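Local coordinates for YHR177W (Saccharomyces cerevisiae, PDB 4M8B), which probably acts as a transcription factor, binding DNA through the fungal WOPR domain that makes up this fragment, at residues 18-23 / 173-178; 54-59 / 138-143. All coordinates share one frame; numbering follows the deposited sequence.

Contact 1: residues 18-23 / 173-178; sequences DLALVF and KLLDAL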
ATOM      1  N   ASP C  18      -6.382  -6.938  -8.160  1.00 32.99           N
ATOM      2  CA  ASP C  18      -6.775  -5.879  -7.241  1.00 26.84           C
ATOM      3  C   ASP C  18      -6.062  -4.567  -7.579  1.00 34.44           C
ATOM      4  O   ASP C  18      -6.686  -3.507  -7.618  1.00 28.87           O
ATOM      5  CB  ASP C  18      -6.497  -6.290  -5.792  1.00 24.75           C
ATOM      6  CG  ASP C  18      -7.468  -7.348  -5.286  1.00 39.38           C
ATOM      7  OD1 ASP C  18      -8.639  -7.335  -5.720  1.00 38.15           O
ATOM      8  OD2 ASP C  18      -7.065  -8.185  -4.450  1.00 30.59           O
ATOM      9  N   LEU C  19      -4.759  -4.649  -7.835  1.00 25.91           N
ATOM     10  CA  LEU C  19      -3.969  -3.481  -8.220  1.00 22.40           C
ATOM     11  C   LEU C  19      -4.489  -2.836  -9.495  1.00 29.40           C
ATOM     12  O   LEU C  19      -4.603  -1.613  -9.582  1.00 36.99           O
ATOM     13  CB  LEU C  19      -2.507  -3.870  -8.439  1.00 30.08           C
ATOM     14  CG  LEU C  19      -1.585  -3.992  -7.231  1.00 36.24           C
ATOM     15  CD1 LEU C  19      -0.235  -4.543  -7.663  1.00 28.48           C
ATOM     16  CD2 LEU C  19      -1.420  -2.636  -6.573  1.00 46.50           C
ATOM     17  N   ALA C  20      -4.795  -3.669 -10.484  1.00 24.14           N
ATOM     18  CA  ALA C  20      -5.170  -3.189 -11.807  1.00 25.90           C
ATOM     19  C   ALA C  20      -6.444  -2.360 -11.757  1.00 31.83           C
ATOM     20  O   ALA C  20      -6.557  -1.335 -12.428  1.00 29.77           O
ATOM     21  CB  ALA C  20      -5.331  -4.353 -12.762  1.00 23.81           C
ATOM     22  N   LEU C  21      -7.397  -2.805 -10.947  1.00 23.11           N
ATOM     23  CA  LEU C  21      -8.665  -2.102 -10.797  1.00 28.05           C
ATOM     24  C   LEU C  21      -8.470  -0.720 -10.171  1.00 34.18           C
ATOM     25  O   LEU C  21      -9.041   0.265 -10.640  1.00 30.42           O
ATOM     26  CB  LEU C  21      -9.646  -2.946  -9.977  1.00 32.08           C
ATOM     27  CG  LEU C  21     -10.125  -4.224 -10.676  1.00 28.69           C
ATOM     28  CD1 LEU C  21     -10.807  -5.174  -9.701  1.00 17.04           C
ATOM     29  CD2 LEU C  21     -11.062  -3.875 -11.818  1.00 21.91           C
ATOM     30  N   VAL C  22      -7.653  -0.649  -9.124  1.00 32.34           N
ATOM     31  CA  VAL C  22      -7.371   0.618  -8.453  1.00 26.59           C
ATOM     32  C   VAL C  22      -6.695   1.609  -9.398  1.00 25.92           C
ATOM     33  O   VAL C  22      -7.135   2.748  -9.537  1.00 31.53           O
ATOM     34  CB  VAL C  22      -6.488   0.416  -7.208  1.00 28.61           C
ATOM     35  CG1 VAL C  22      -6.174   1.757  -6.556  1.00 17.52           C
ATOM     36  CG2 VAL C  22      -7.170  -0.516  -6.220  1.00 19.01           C
ATOM     37  N   PHE C  23      -5.627   1.160 -10.049  1.00 23.56           N
ATOM     38  CA  PHE C  23      -4.908   1.981 -11.015  1.00 23.66           C
ATOM     39  C   PHE C  23      -5.818   2.461 -12.143  1.00 35.55           C
ATOM     40  O   PHE C  23      -5.813   3.642 -12.487  1.00 30.36           O
ATOM     41  CB  PHE C  23      -3.718   1.207 -11.584  1.00 27.15           C
ATOM     42  CG  PHE C  23      -2.525   1.156 -10.664  1.00 27.96           C
ATOM     43  CD1 PHE C  23      -2.132   2.275  -9.950  1.00 27.97           C
ATOM     44  CD2 PHE C  23      -1.796  -0.010 -10.515  1.00 30.07           C
ATOM     45  CE1 PHE C  23      -1.030   2.230  -9.107  1.00 27.96           C
ATOM     46  CE2 PHE C  23      -0.696  -0.061  -9.673  1.00 25.09           C
ATOM     47  CZ  PHE C  23      -0.313   1.060  -8.970  1.00 24.75           C
ATOM     48  N   LYS C 173      -2.828  -2.992 -21.705  1.00 48.86           N
ATOM     49  CA  LYS C 173      -1.539  -2.325 -21.546  1.00 50.22           C
ATOM     50  C   LYS C 173      -1.152  -2.251 -20.073  1.00 54.74           C
ATOM     51  O   LYS C 173       0.026  -2.334 -19.725  1.00 58.36           O
ATOM     52  CB  LYS C 173      -1.561  -0.924 -22.168  1.00 46.09           C
ATOM     53  CG  LYS C 173      -0.206  -0.225 -22.147  1.00 73.46           C
ATOM     54  CD  LYS C 173      -0.204   1.090 -22.925  1.00 74.27           C
ATOM     55  CE  LYS C 173      -0.925   2.202 -22.178  1.00 67.03           C
ATOM     56  NZ  LYS C 173      -0.387   3.551 -22.528  1.00 61.58           N
ATOM     57  N   LEU C 174      -2.155  -2.104 -19.213  1.00 45.36           N
ATOM     58  CA  LEU C 174      -1.938  -2.067 -17.773  1.00 40.82           C
ATOM     59  C   LEU C 174      -1.580  -3.454 -17.252  1.00 45.20           C
ATOM     60  O   LEU C 174      -0.652  -3.610 -16.459  1.00 46.24           O
ATOM     61  CB  LEU C 174      -3.184  -1.535 -17.059  1.00 43.25           C
ATOM     62  CG  LEU C 174      -3.087  -1.332 -15.547  1.00 29.61           C
ATOM     63  CD1 LEU C 174      -1.934  -0.404 -15.217  1.00 37.38           C
ATOM     64  CD2 LEU C 174      -4.393  -0.784 -14.985  1.00 26.88           C
ATOM     65  N   LEU C 175      -2.320  -4.459 -17.711  1.00 36.43           N
ATOM     66  CA  LEU C 175      -2.058  -5.841 -17.327  1.00 50.14           C
ATOM     67  C   LEU C 175      -0.653  -6.288 -17.734  1.00 49.43           C
ATOM     68  O   LEU C 175       0.034  -6.974 -16.976  1.00 47.37           O
ATOM     69  CB  LEU C 175      -3.121  -6.775 -17.917  1.00 45.68           C
ATOM     70  CG  LEU C 175      -4.472  -6.777 -17.196  1.00 44.06           C
ATOM     71  CD1 LEU C 175      -5.488  -7.661 -17.907  1.00 44.60           C
ATOM     72  CD2 LEU C 175      -4.292  -7.229 -15.759  1.00 41.64           C
ATOM     73  N   ASP C 176      -0.224  -5.886 -18.928  1.00 47.37           N
ATOM     74  CA  ASP C 176       1.109  -6.228 -19.413  1.00 59.61           C
ATOM     75  C   ASP C 176       2.181  -5.544 -18.572  1.00 61.04           C
ATOM     76  O   ASP C 176       3.150  -6.175 -18.150  1.00 58.76           O
ATOM     77  CB  ASP C 176       1.267  -5.849 -20.889  1.00 65.81           C
ATOM     78  CG  ASP C 176       0.421  -6.711 -21.808  1.00 71.21           C
ATOM     79  OD1 ASP C 176       0.149  -7.876 -21.450  1.00 53.50           O
ATOM     80  OD2 ASP C 176       0.033  -6.223 -22.892  1.00 62.53           O
ATOM     81  N   ALA C 177       1.992  -4.250 -18.329  1.00 47.96           N
ATOM     82  CA  ALA C 177       2.912  -3.474 -17.505  1.00 46.73           C
ATOM     83  C   ALA C 177       3.054  -4.064 -16.102  1.00 54.91           C
ATOM     84  O   ALA C 177       4.145  -4.078 -15.529  1.00 51.27           O
ATOM     85  CB  ALA C 177       2.455  -2.026 -17.429  1.00 31.59           C
ATOM     86  N   LEU C 178       1.945  -4.554 -15.558  1.00 46.87           N
ATOM     87  CA  LEU C 178       1.931  -5.108 -14.208  1.00 45.21           C
ATOM     88  C   LEU C 178       2.687  -6.428 -14.094  1.00 49.32           C
ATOM     89  O   LEU C 178       3.298  -6.712 -13.065  1.00 51.11           O
ATOM     90  CB  LEU C 178       0.492  -5.279 -13.714  1.00 34.96           C
ATOM     91  CG  LEU C 178      -0.217  -3.986 -13.316  1.00 40.14           C
ATOM     92  CD1 LEU C 178      -1.676  -4.245 -12.977  1.00 22.50           C
ATOM     93  CD2 LEU C 178       0.502  -3.349 -12.140  1.00 30.12           C
TER
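Leu178 and Leu174 reach from helix 172-179 onto Ala20 and Phe23 of helix 16-28, and the contact is made of leucine methyls against Ala20 and against CB and one rim carbon of Phe23. The two isobutyl groups start differently. In Leu174 CG lies anti to the backbone N (chi1 -176°), whereas in Leu178 it sits beside the backbone N (chi1 -75°). Leu178 divides its branches between two partners: CD1 rests 3.7 Å from Ala20 CB, while CD2 approaches Phe23 CE2 at 4.3 Å, obliquely to the ring. Leu174 uses one branch for both of its neighbours, its CD2 lying 3.4 Å from Ala20 O and 4.0 Å from Phe23 CB, the former a plain van der Waals contact with a helix carbonyl. Leu175 adds a lighter touch at the margin, CD2 to Ala20 CB at 4.3 Å. Ala20 is therefore met by three leucines. No hydrogen bond joins the segments, and only 232 Å² is buried between them. The axes of the short segments come no closer than 10.3 Å and run at 131°, nearer antiparallel than parallel, so side-chain ends bridge the gap. This is ordinary apolar helix-helix packing that brings two sequence-distant helices together against the sheet. Asp18 of helix 16-28 forms a salt bridge with Arg158. Pro170, in the loop before helix 172-179, touches Ala20. Leu174 and Leu178 also touch Leu125 and Phe123 of strand 113-128, and Phe23 continues onto Phe140 and Leu142 of strand 137-147.

Contact 2: residues 54-59 / 138-143; sequences VFNEEK and ETFHLI. With EDO (1,2-ethanediol), chain D.
Phe55 and His141 form the tightly packed part, facing each other as an antiparallel hydrogen-bonded pair. His141 CB stands over the Phe55 ring, 3.4 Å from its centroid, a CH-pi contact. The near-parallel rings (13°) are strongly offset, so CB, more than the imidazole, lies over the phenyl face. Phe55 CG takes the crowded position between backbone N and carbonyl carbon (chi1 58°). On the face of Val54 and Leu142, Val54 CG2 meets Leu142 CD1 at 4.0 Å. Past Asn56 the ladder gives one more backbone bond, Glu57 N to Thr139 O at 2.8 Å, and side chains add the rest. Asn56 ND2 donates to Glu138 OE1 (2.8 Å) from above the carboxylate plane; Asn56, at the N-cap of the helix, accepts Glu58 N through OD1 in a weak capping bond. Glu58 OE2 accepts Thr139 N at 3.0 Å. This end is the solvent side: Glu58 and Lys59 are exposed, though hydrogen bonds still tie it. Within the protein, His141 NE2 donates in the ring plane to the anti lone pair of Glu57 OE2 (2.8 Å); ND1 meets ethanediol O2 at 2.6 Å, probably from the crystallisation liquor. Glu57 would favour a proton on NE2 and may raise the ring's basicity.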
ATOM      1  N   VAL C  54      -2.882   6.270  -3.687  1.00 25.21           N
ATOM      2  CA  VAL C  54      -2.143   6.257  -4.938  1.00 22.78           C
ATOM      3  C   VAL C  54      -1.728   7.679  -5.265  1.00 22.28           C
ATOM      4  O   VAL C  54      -2.526   8.609  -5.139  1.00 28.69           O
ATOM      5  CB  VAL C  54      -2.985   5.693  -6.095  1.00 15.58           C
ATOM      6  CG1 VAL C  54      -2.231   5.823  -7.413  1.00 12.94           C
ATOM      7  CG2 VAL C  54      -3.347   4.242  -5.825  1.00 16.67           C
ATOM      8  N   PHE C  55      -0.476   7.852  -5.669  1.00 22.34           N
ATOM      9  CA  PHE C  55      -0.006   9.163  -6.100  1.00 38.12           C
ATOM     10  C   PHE C  55       0.957   9.076  -7.274  1.00 31.53           C
ATOM     11  O   PHE C  55       1.745   8.138  -7.382  1.00 34.57           O
ATOM     12  CB  PHE C  55       0.618   9.956  -4.938  1.00 18.41           C
ATOM     13  CG  PHE C  55       1.778   9.266  -4.267  1.00 23.95           C
ATOM     14  CD1 PHE C  55       1.565   8.390  -3.212  1.00 28.34           C
ATOM     15  CD2 PHE C  55       3.081   9.511  -4.671  1.00 30.65           C
ATOM     16  CE1 PHE C  55       2.628   7.760  -2.582  1.00 22.28           C
ATOM     17  CE2 PHE C  55       4.150   8.885  -4.044  1.00 29.39           C
ATOM     18  CZ  PHE C  55       3.922   8.009  -2.998  1.00 27.87           C
ATOM     19  N   ASN C  56       0.864  10.060  -8.161  1.00 38.69           N
ATOM     20  CA  ASN C  56       1.803  10.203  -9.260  1.00 32.76           C
ATOM     21  C   ASN C  56       3.067  10.878  -8.738  1.00 33.29           C
ATOM     22  O   ASN C  56       3.000  11.962  -8.158  1.00 29.32           O
ATOM     23  CB  ASN C  56       1.176  11.045 -10.371  1.00 38.85           C
ATOM     24  CG  ASN C  56       1.973  11.009 -11.654  1.00 43.41           C
ATOM     25  OD1 ASN C  56       3.204  11.007 -11.641  1.00 60.22           O
ATOM     26  ND2 ASN C  56       1.269  10.982 -12.780  1.00 50.37           N
ATOM     27  N   GLU C  57       4.213  10.233  -8.930  1.00 32.03           N
ATOM     28  CA  GLU C  57       5.481  10.759  -8.429  1.00 38.48           C
ATOM     29  C   GLU C  57       5.816  12.125  -9.027  1.00 41.74           C
ATOM     30  O   GLU C  57       6.177  13.055  -8.306  1.00 41.44           O
ATOM     31  CB  GLU C  57       6.616   9.765  -8.692  1.00 38.89           C
ATOM     32  CG  GLU C  57       8.006  10.314  -8.426  1.00 34.80           C
ATOM     33  CD  GLU C  57       9.077   9.237  -8.470  1.00 61.69           C
ATOM     34  OE1 GLU C  57      10.223   9.551  -8.855  1.00 79.54           O
ATOM     35  OE2 GLU C  57       8.773   8.079  -8.112  1.00 55.78           O
ATOM     36  N   GLU C  58       5.678  12.242 -10.343  1.00 44.99           N
ATOM     37  CA  GLU C  58       6.002  13.480 -11.045  1.00 49.07           C
ATOM     38  C   GLU C  58       5.049  14.627 -10.708  1.00 49.36           C
ATOM     39  O   GLU C  58       5.487  15.739 -10.421  1.00 71.84           O
ATOM     40  CB  GLU C  58       6.033  13.251 -12.561  1.00 54.04           C
ATOM     41  CG  GLU C  58       7.210  12.411 -13.059  1.00 72.35           C
ATOM     42  CD  GLU C  58       7.055  10.925 -12.768  1.00 83.65           C
ATOM     43  OE1 GLU C  58       8.088  10.219 -12.720  1.00 64.51           O
ATOM     44  OE2 GLU C  58       5.907  10.461 -12.597  1.00 69.26           O
ATOM     45  N   LYS C  59       3.748  14.352 -10.740  1.00 54.32           N
ATOM     46  CA  LYS C  59       2.738  15.390 -10.547  1.00 46.48           C
ATOM     47  C   LYS C  59       2.573  15.845  -9.097  1.00 52.62           C
ATOM     48  O   LYS C  59       1.983  16.891  -8.840  1.00 59.12           O
ATOM     49  CB  LYS C  59       1.381  14.933 -11.095  1.00 52.79           C
ATOM     50  CG  LYS C  59       1.340  14.726 -12.603  1.00 64.79           C
ATOM     51  CD  LYS C  59      -0.086  14.482 -13.082  1.00 78.39           C
ATOM     52  CE  LYS C  59      -0.155  14.371 -14.597  1.00 85.78           C
ATOM     53  NZ  LYS C  59      -1.556  14.224 -15.086  1.00 78.12           N
ATOM     54  N   GLU C 138       5.528   7.663 -16.411  1.00 49.39           N
ATOM     55  CA  GLU C 138       5.180   8.239 -15.150  1.00 59.26           C
ATOM     56  C   GLU C 138       5.211   7.149 -14.134  1.00 53.66           C
ATOM     57  O   GLU C 138       5.122   6.018 -14.475  1.00 47.68           O
ATOM     58  CB  GLU C 138       3.848   8.953 -15.226  1.00 48.05           C
ATOM     59  CG  GLU C 138       3.981  10.295 -15.910  1.00 59.51           C
ATOM     60  CD  GLU C 138       2.689  11.030 -16.115  1.00 72.46           C
ATOM     61  OE1 GLU C 138       1.668  10.626 -15.579  1.00 75.71           O
ATOM     62  OE2 GLU C 138       2.680  12.030 -16.821  1.00 76.20           O
ATOM     63  N   THR C 139       5.445   7.505 -12.893  1.00 35.72           N
ATOM     64  CA  THR C 139       5.539   6.518 -11.825  1.00 47.25           C
ATOM     65  C   THR C 139       4.386   6.646 -10.832  1.00 46.73           C
ATOM     66  O   THR C 139       4.184   7.704 -10.233  1.00 42.26           O
ATOM     67  CB  THR C 139       6.877   6.638 -11.078  1.00 35.66           C
ATOM     68  OG1 THR C 139       7.956   6.491 -12.008  1.00 51.79           O
ATOM     69  CG2 THR C 139       6.990   5.567 -10.004  1.00 35.42           C
ATOM     70  N   PHE C 140       3.631   5.565 -10.663  1.00 32.71           N
ATOM     71  CA  PHE C 140       2.510   5.559  -9.731  1.00 29.27           C
ATOM     72  C   PHE C 140       2.834   4.740  -8.492  1.00 32.44           C
ATOM     73  O   PHE C 140       3.243   3.583  -8.586  1.00 32.16           O
ATOM     74  CB  PHE C 140       1.246   5.033 -10.413  1.00 28.50           C
ATOM     75  CG  PHE C 140       0.779   5.890 -11.554  1.00 35.43           C
ATOM     76  CD1 PHE C 140       1.213   5.643 -12.847  1.00 41.57           C
ATOM     77  CD2 PHE C 140      -0.081   6.953 -11.334  1.00 28.68           C
ATOM     78  CE1 PHE C 140       0.791   6.438 -13.902  1.00 38.31           C
ATOM     79  CE2 PHE C 140      -0.506   7.751 -12.385  1.00 35.25           C
ATOM     80  CZ  PHE C 140      -0.068   7.492 -13.669  1.00 30.41           C
ATOM     81  N   HIS C 141       2.658   5.356  -7.330  1.00 30.14           N
ATOM     82  CA  HIS C 141       2.931   4.695  -6.065  1.00 28.05           C
ATOM     83  C   HIS C 141       1.626   4.247  -5.435  1.00 25.36           C
ATOM     84  O   HIS C 141       0.632   4.970  -5.474  1.00 26.02           O
ATOM     85  CB  HIS C 141       3.651   5.645  -5.113  1.00 32.10           C
ATOM     86  CG  HIS C 141       4.964   6.133  -5.623  1.00 35.47           C
ATOM     87  ND1 HIS C 141       6.160   5.888  -4.972  1.00 35.47           N
ATOM     88  CD2 HIS C 141       5.289   6.862  -6.720  1.00 36.23           C
ATOM     89  CE1 HIS C 141       7.148   6.436  -5.642  1.00 43.92           C
ATOM     90  NE2 HIS C 141       6.646   7.037  -6.712  1.00 53.56           N
ATOM     91  N   LEU C 142       1.627   3.054  -4.853  1.00 19.11           N
ATOM     92  CA  LEU C 142       0.447   2.566  -4.159  1.00 15.99           C
ATOM     93  C   LEU C 142       0.793   2.137  -2.738  1.00 25.17           C
ATOM     94  O   LEU C 142       1.691   1.321  -2.524  1.00 21.94           O
ATOM     95  CB  LEU C 142      -0.212   1.423  -4.941  1.00 22.59           C
ATOM     96  CG  LEU C 142      -1.563   0.948  -4.401  1.00 25.47           C
ATOM     97  CD1 LEU C 142      -2.437   0.393  -5.514  1.00 27.83           C
ATOM     98  CD2 LEU C 142      -1.356  -0.098  -3.318  1.00 16.27           C
ATOM     99  N   ILE C 143       0.078   2.704  -1.772  1.00 24.19           N
ATOM    100  CA  ILE C 143       0.262   2.357  -0.369  1.00 14.70           C
ATOM    101  C   ILE C 143      -1.052   1.825   0.195  1.00 28.34           C
ATOM    102  O   ILE C 143      -2.107   2.433   0.008  1.00 22.08           O
ATOM    103  CB  ILE C 143       0.703   3.576   0.462  1.00 18.75           C
ATOM    104  CG1 ILE C 143       1.776   4.373  -0.280  1.00 30.82           C
ATOM    105  CG2 ILE C 143       1.212   3.141   1.824  1.00 23.75           C
ATOM    106  CD1 ILE C 143       3.107   3.661  -0.382  1.00 29.00           C
TER
HETATM  107  C1  EDO D 301       5.695   2.532  -3.561  1.00 36.45           C
HETATM  108  O1  EDO D 301       5.487   2.840  -4.946  1.00 58.14           O
HETATM  109  C2  EDO D 301       6.671   3.543  -2.978  1.00 48.76           C
HETATM  110  O2  EDO D 301       5.975   4.758  -2.671  1.00 44.03           O

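In the fold
Contacts 1 and 2 are centred 14 Å apart and meet in an apolar core through the Val54, Phe140 and Leu142 face of contact 2. In chain order the segments run 18-23, 54-59, 138-143 and 173-178, which nests contact 2 inside the loop closed by contact 1. Helix 16-28 joins them directly: Leu19 CD2 lies 3.4 Å from Leu142 CD1, and Val22 CG1 3.8 Å from Val54 CG2. Strand 137-147 pairs with both 51-56 and 113-128, and the latter carries helix 172-179. Contact 2 approaches the bound nucleic acid to about 4 Å at nearest atoms, contact 1 to about 10 Å, consistent with contact 1 backing the sheet and contact 2 lying nearer the DNA.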